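Side-chain contacts in mandelate racemase/muconate lactonizing enzyme (Roseovarius nubinhibens, PDB 2QDD), which binds magnesium and, as a member of the enolase superfamily, probably removes a proton next to a substrate carboxylate, although its substrate is not established: residues S139-G144 against A154-Q159; R162-K167 against A185-G190. One frame throughout, in Å; residues are numbered along the deposited sequence.

Interaction 1 of 2, residues S139-G144 against A154-Q159; sequences SSISTG and AEAAAQ
The methyl of A156 comes down on S139 and I141, and three atoms of those two side chains account for its contacts with 139-144. CB of A156 lies 3.8 Å from both CB and OG of S139, so it meets both atoms of that short side chain. CD1 of I141 stands a little farther off, 4.2 Å from CB of A156. This is the meeting of strand 135-141 with helix 146-159, the first strand and helix of a beta-alpha-beta unit in the C-terminal barrel domain of this enolase-superfamily enzyme. S139 and A156 are also where the two backbones come nearest, their CA atoms 6.5 Å apart; with so little side chain between them, helix and strand can lie close.

The I141 contact depends on reach. Its CG2 branch is anti to the backbone N, while CG1 runs beside that nitrogen (chi1 -45°) and a second bend carries CD1 back toward the helix. The same side chain also packs on M149, L152 and I153 of helix 146-159, so A156 is one of several helix residues that I141 touches. Y161, in the connection after the helix, touches both S139 and A156.

All three residues are buried, which makes the one polar atom here, OG of S139, worth following. A chi1 of 69° leaves it flanked by the backbone N and C, and it hydrogen-bonds to ND1 of H164 on the neighbouring strand, with a weak bond to the carbonyl of T163 besides. The H164 ring also packs on the helix, CE1 of H164 lying 3.9 Å from CB of A156. On its apolar flank, OG of S139 has CD1 of I141 at 3.5 Å.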
loop_
_atom_site.group_PDB
_atom_site.type_symbol
_atom_site.label_atom_id
_atom_site.label_comp_id
_atom_site.label_asym_id
_atom_site.label_seq_id
_atom_site.Cartn_x
_atom_site.Cartn_y
_atom_site.Cartn_z
ATOM N N SER A 139 30.471 9.404 25.357
ATOM C CA SER A 139 30.976 10.774 25.404
ATOM C C SER A 139 30.152 11.717 24.539
ATOM O O SER A 139 29.441 11.279 23.632
ATOM C CB SER A 139 32.432 10.817 24.949
ATOM O OG SER A 139 32.550 10.534 23.565
ATOM N N SER A 140 30.265 13.012 24.822
ATOM C CA SER A 140 29.654 14.049 23.999
ATOM C C SER A 140 30.728 14.893 23.334
ATOM O O SER A 140 31.502 15.575 24.011
ATOM C CB SER A 140 28.745 14.934 24.844
ATOM O OG SER A 140 27.838 14.147 25.593
ATOM N N ILE A 141 30.765 14.836 22.006
ATOM C CA ILE A 141 31.765 15.543 21.215
ATOM C C ILE A 141 31.139 16.760 20.534
ATOM O O ILE A 141 30.354 16.622 19.595
ATOM C CB ILE A 141 32.422 14.615 20.156
ATOM C CG1 ILE A 141 32.797 13.245 20.753
ATOM C CG2 ILE A 141 33.596 15.316 19.456
ATOM C CD1 ILE A 141 33.875 13.268 21.845
ATOM N N SER A 142 31.502 17.945 21.025
ATOM C CA SER A 142 30.956 19.223 20.557
ATOM C C SER A 142 31.375 19.538 19.125
ATOM O O SER A 142 32.430 19.096 18.669
ATOM C CB SER A 142 31.410 20.358 21.481
ATOM O OG SER A 142 30.682 20.361 22.697
ATOM N N THR A 143 30.536 20.307 18.430
ATOM C CA THR A 143 30.762 20.686 17.033
ATOM C C THR A 143 32.021 21.546 16.872
ATOM O O THR A 143 32.334 22.374 17.732
ATOM C CB THR A 143 29.539 21.446 16.450
ATOM O OG1 THR A 143 28.333 20.989 17.077
ATOM C CG2 THR A 143 29.427 21.224 14.952
ATOM N N GLY A 144 32.746 21.322 15.780
ATOM C CA GLY A 144 33.906 22.133 15.428
ATOM C C GLY A 144 34.472 21.737 14.082
ATOM O O GLY A 144 33.732 21.320 13.188
ATOM N N ALA A 154 39.968 11.669 20.965
ATOM C CA ALA A 154 41.189 11.147 21.591
ATOM C C ALA A 154 41.282 11.491 23.083
ATOM O O ALA A 154 41.770 10.686 23.883
ATOM C CB ALA A 154 42.423 11.640 20.845
ATOM N N GLU A 155 40.801 12.684 23.437
ATOM C CA GLU A 155 40.616 13.093 24.827
ATOM C C GLU A 155 39.602 12.205 25.561
ATOM O O GLU A 155 39.834 11.807 26.705
ATOM C CB GLU A 155 40.176 14.557 24.877
ATOM C CG GLU A 155 40.377 15.242 26.218
ATOM C CD GLU A 155 39.859 16.673 26.226
ATOM O OE1 GLU A 155 38.965 16.977 27.048
ATOM O OE2 GLU A 155 40.345 17.493 25.414
ATOM N N ALA A 156 38.492 11.901 24.891
ATOM C CA ALA A 156 37.420 11.081 25.459
ATOM C C ALA A 156 37.845 9.630 25.635
ATOM O O ALA A 156 37.495 8.993 26.632
ATOM C CB ALA A 156 36.171 11.167 24.593
ATOM N N ALA A 157 38.612 9.128 24.668
ATOM C CA ALA A 157 39.183 7.780 24.714
ATOM C C ALA A 157 40.143 7.576 25.889
ATOM O O ALA A 157 40.194 6.488 26.475
ATOM C CB ALA A 157 39.875 7.457 23.395
ATOM N N ALA A 158 40.887 8.633 26.222
ATOM C CA ALA A 158 41.823 8.643 27.349
ATOM C C ALA A 158 41.119 8.584 28.705
ATOM O O ALA A 158 41.657 8.016 29.658
ATOM C CB ALA A 158 42.729 9.866 27.275
ATOM N N GLN A 159 39.921 9.163 28.782
ATOM C CA GLN A 159 39.060 9.030 29.960
ATOM C C GLN A 159 38.358 7.671 30.020
ATOM O O GLN A 159 37.791 7.311 31.056
ATOM C CB GLN A 159 38.022 10.154 30.009
ATOM C CG GLN A 159 38.602 11.552 30.169
ATOM C CD GLN A 159 37.607 12.639 29.804
ATOM O OE1 GLN A 159 37.613 13.154 28.685
ATOM N NE2 GLN A 159 36.741 12.989 30.748
#

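Interaction 2 of 2, residues R162-K167 against A185-G190; sequences RTHSAK and AGLPDG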
loop_
_atom_site.group_PDB
_atom_site.type_symbol
_atom_site.label_atom_id
_atom_site.label_comp_id
_atom_site.label_asym_id
_atom_site.label_seq_id
_atom_site.Cartn_x
_atom_site.Cartn_y
_atom_site.Cartn_z
ATOM N N ARG A 162 34.253 4.589 25.082
ATOM C CA ARG A 162 34.395 3.775 23.872
ATOM C C ARG A 162 33.251 4.007 22.884
ATOM O O ARG A 162 33.269 3.482 21.775
ATOM C CB ARG A 162 34.494 2.288 24.221
ATOM C CG ARG A 162 35.551 1.957 25.257
ATOM C CD ARG A 162 35.887 0.483 25.264
ATOM N NE ARG A 162 37.097 0.205 24.495
ATOM C CZ ARG A 162 37.125 -0.485 23.361
ATOM N NH1 ARG A 162 36.003 -0.978 22.847
ATOM N NH2 ARG A 162 38.280 -0.684 22.738
ATOM N N THR A 163 32.256 4.785 23.299
ATOM C CA THR A 163 31.165 5.195 22.424
ATOM C C THR A 163 31.071 6.715 22.462
ATOM O O THR A 163 31.223 7.325 23.516
ATOM C CB THR A 163 29.823 4.551 22.845
ATOM O OG1 THR A 163 30.027 3.161 23.120
ATOM C CG2 THR A 163 28.773 4.680 21.733
ATOM N N HIS A 164 30.855 7.320 21.299
ATOM C CA HIS A 164 30.943 8.765 21.147
ATOM C C HIS A 164 29.738 9.300 20.382
ATOM O O HIS A 164 29.394 8.799 19.311
ATOM C CB HIS A 164 32.246 9.159 20.435
ATOM C CG HIS A 164 33.466 8.511 21.012
ATOM N ND1 HIS A 164 34.004 8.884 22.224
ATOM C CD2 HIS A 164 34.237 7.496 20.555
ATOM C CE1 HIS A 164 35.061 8.136 22.483
ATOM N NE2 HIS A 164 35.224 7.287 21.486
ATOM N N SER A 165 29.100 10.316 20.954
ATOM C CA SER A 165 28.061 11.065 20.272
ATOM C C SER A 165 28.670 12.334 19.684
ATOM O O SER A 165 28.909 13.304 20.401
ATOM C CB SER A 165 26.937 11.412 21.253
ATOM O OG SER A 165 25.729 11.677 20.572
ATOM N N ALA A 166 28.930 12.308 18.379
ATOM C CA ALA A 166 29.439 13.469 17.661
ATOM C C ALA A 166 28.298 14.366 17.195
ATOM O O ALA A 166 27.418 13.938 16.447
ATOM C CB ALA A 166 30.291 13.027 16.482
ATOM N N LYS A 167 28.317 15.614 17.648
ATOM C CA LYS A 167 27.226 16.550 17.386
ATOM C C LYS A 167 27.487 17.318 16.089
ATOM O O LYS A 167 28.409 18.131 16.011
ATOM C CB LYS A 167 27.040 17.514 18.562
ATOM C CG LYS A 167 27.064 16.861 19.934
ATOM C CD LYS A 167 25.710 16.300 20.328
ATOM C CE LYS A 167 25.850 15.297 21.467
ATOM N NZ LYS A 167 24.544 14.661 21.803
ATOM N N ALA A 185 36.618 7.835 9.787
ATOM C CA ALA A 185 37.884 7.239 9.361
ATOM C C ALA A 185 38.990 7.338 10.415
ATOM O O ALA A 185 39.973 6.593 10.358
ATOM C CB ALA A 185 38.342 7.842 8.045
ATOM N N GLY A 186 38.828 8.246 11.374
ATOM C CA GLY A 186 39.843 8.474 12.401
ATOM C C GLY A 186 39.452 8.038 13.803
ATOM O O GLY A 186 39.999 8.540 14.788
ATOM N N LEU A 187 38.505 7.107 13.899
ATOM C CA LEU A 187 38.211 6.441 15.166
ATOM C C LEU A 187 39.337 5.487 15.565
ATOM O O LEU A 187 39.898 4.792 14.707
ATOM C CB LEU A 187 36.887 5.672 15.093
ATOM C CG LEU A 187 35.586 6.353 15.523
ATOM C CD1 LEU A 187 34.464 5.334 15.503
ATOM C CD2 LEU A 187 35.691 6.996 16.897
ATOM N N PRO A 188 39.677 5.455 16.869
ATOM C CA PRO A 188 40.426 4.337 17.446
ATOM C C PRO A 188 39.673 3.007 17.344
ATOM O O PRO A 188 38.444 3.000 17.211
ATOM C CB PRO A 188 40.614 4.748 18.913
ATOM C CG PRO A 188 39.626 5.834 19.162
ATOM C CD PRO A 188 39.393 6.510 17.861
ATOM N N ASP A 189 40.417 1.902 17.399
ATOM C CA ASP A 189 39.876 0.568 17.139
ATOM C C ASP A 189 38.955 0.112 18.264
ATOM O O ASP A 189 39.278 0.270 19.444
ATOM C CB ASP A 189 41.006 -0.449 16.961
ATOM C CG ASP A 189 41.941 -0.094 15.822
ATOM O OD1 ASP A 189 41.712 -0.577 14.693
ATOM O OD2 ASP A 189 42.905 0.669 16.058
ATOM N N GLY A 190 37.801 -0.439 17.885
ATOM C CA GLY A 190 36.794 -0.908 18.843
ATOM C C GLY A 190 35.775 0.145 19.254
ATOM O O GLY A 190 34.748 -0.176 19.858
#
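Two flat groups of 162-167, the R162 guanidinium and the H164 imidazole, meet 185-190, and both are approached obliquely. Carbonyl oxygens lie near the guanidinium: NH1 of R162 is 3.3 Å from O of G190, and NH2 of R162 is 3.6 Å from O of D189. At the imidazole it is a methyl that arrives, CD2 of L187 standing 4.0 Å from the ring carbon CD2 of H164, the two side chains running alongside but pointing opposite ways. H191 meets the imidazole too, their planes only about 5° apart, and its ND1 hydrogen-bonds to NE2 of H164, while ND1 of H164 is bonded to OG of S139.

In the barrel, 185-190 is the turn that brings the chain from helix 173-185 into strand 192-196, next to strand 163-167 in the parallel sheet. L187 touches V193 as well as H164, and P188 reaches I153 on helix 146-159. The R162 end is more open to solvent. Its chain bends at CG-CD (chi3 98°), turning the guanidinium toward the turn's backbone. There G190 adopts a positive phi of 89°, a backbone shape suited to glycine, with its CA 4.2 Å from NH2 of R162.

From the N terminus, strand 135-141 leads into helix 146-159, and interaction 1 closes that loop by laying the helix back over the strand. The chain then enters strand 163-167 and helix 173-185, and interaction 2 closes the second loop where the turn before strand 192-196 returns to the start of 163-167. The two closures are in series, neither nested nor crossed. They meet in space all the same, about 9 Å apart between centres, because strands 135-141 and 163-167 are sheet neighbours: O of S139 is 2.9 Å from N of S165, and CB of I141 lies 4.1 Å from CA of A166. Interaction 1 ties a barrel strand to its helix, interaction 2 the next strand to a loop.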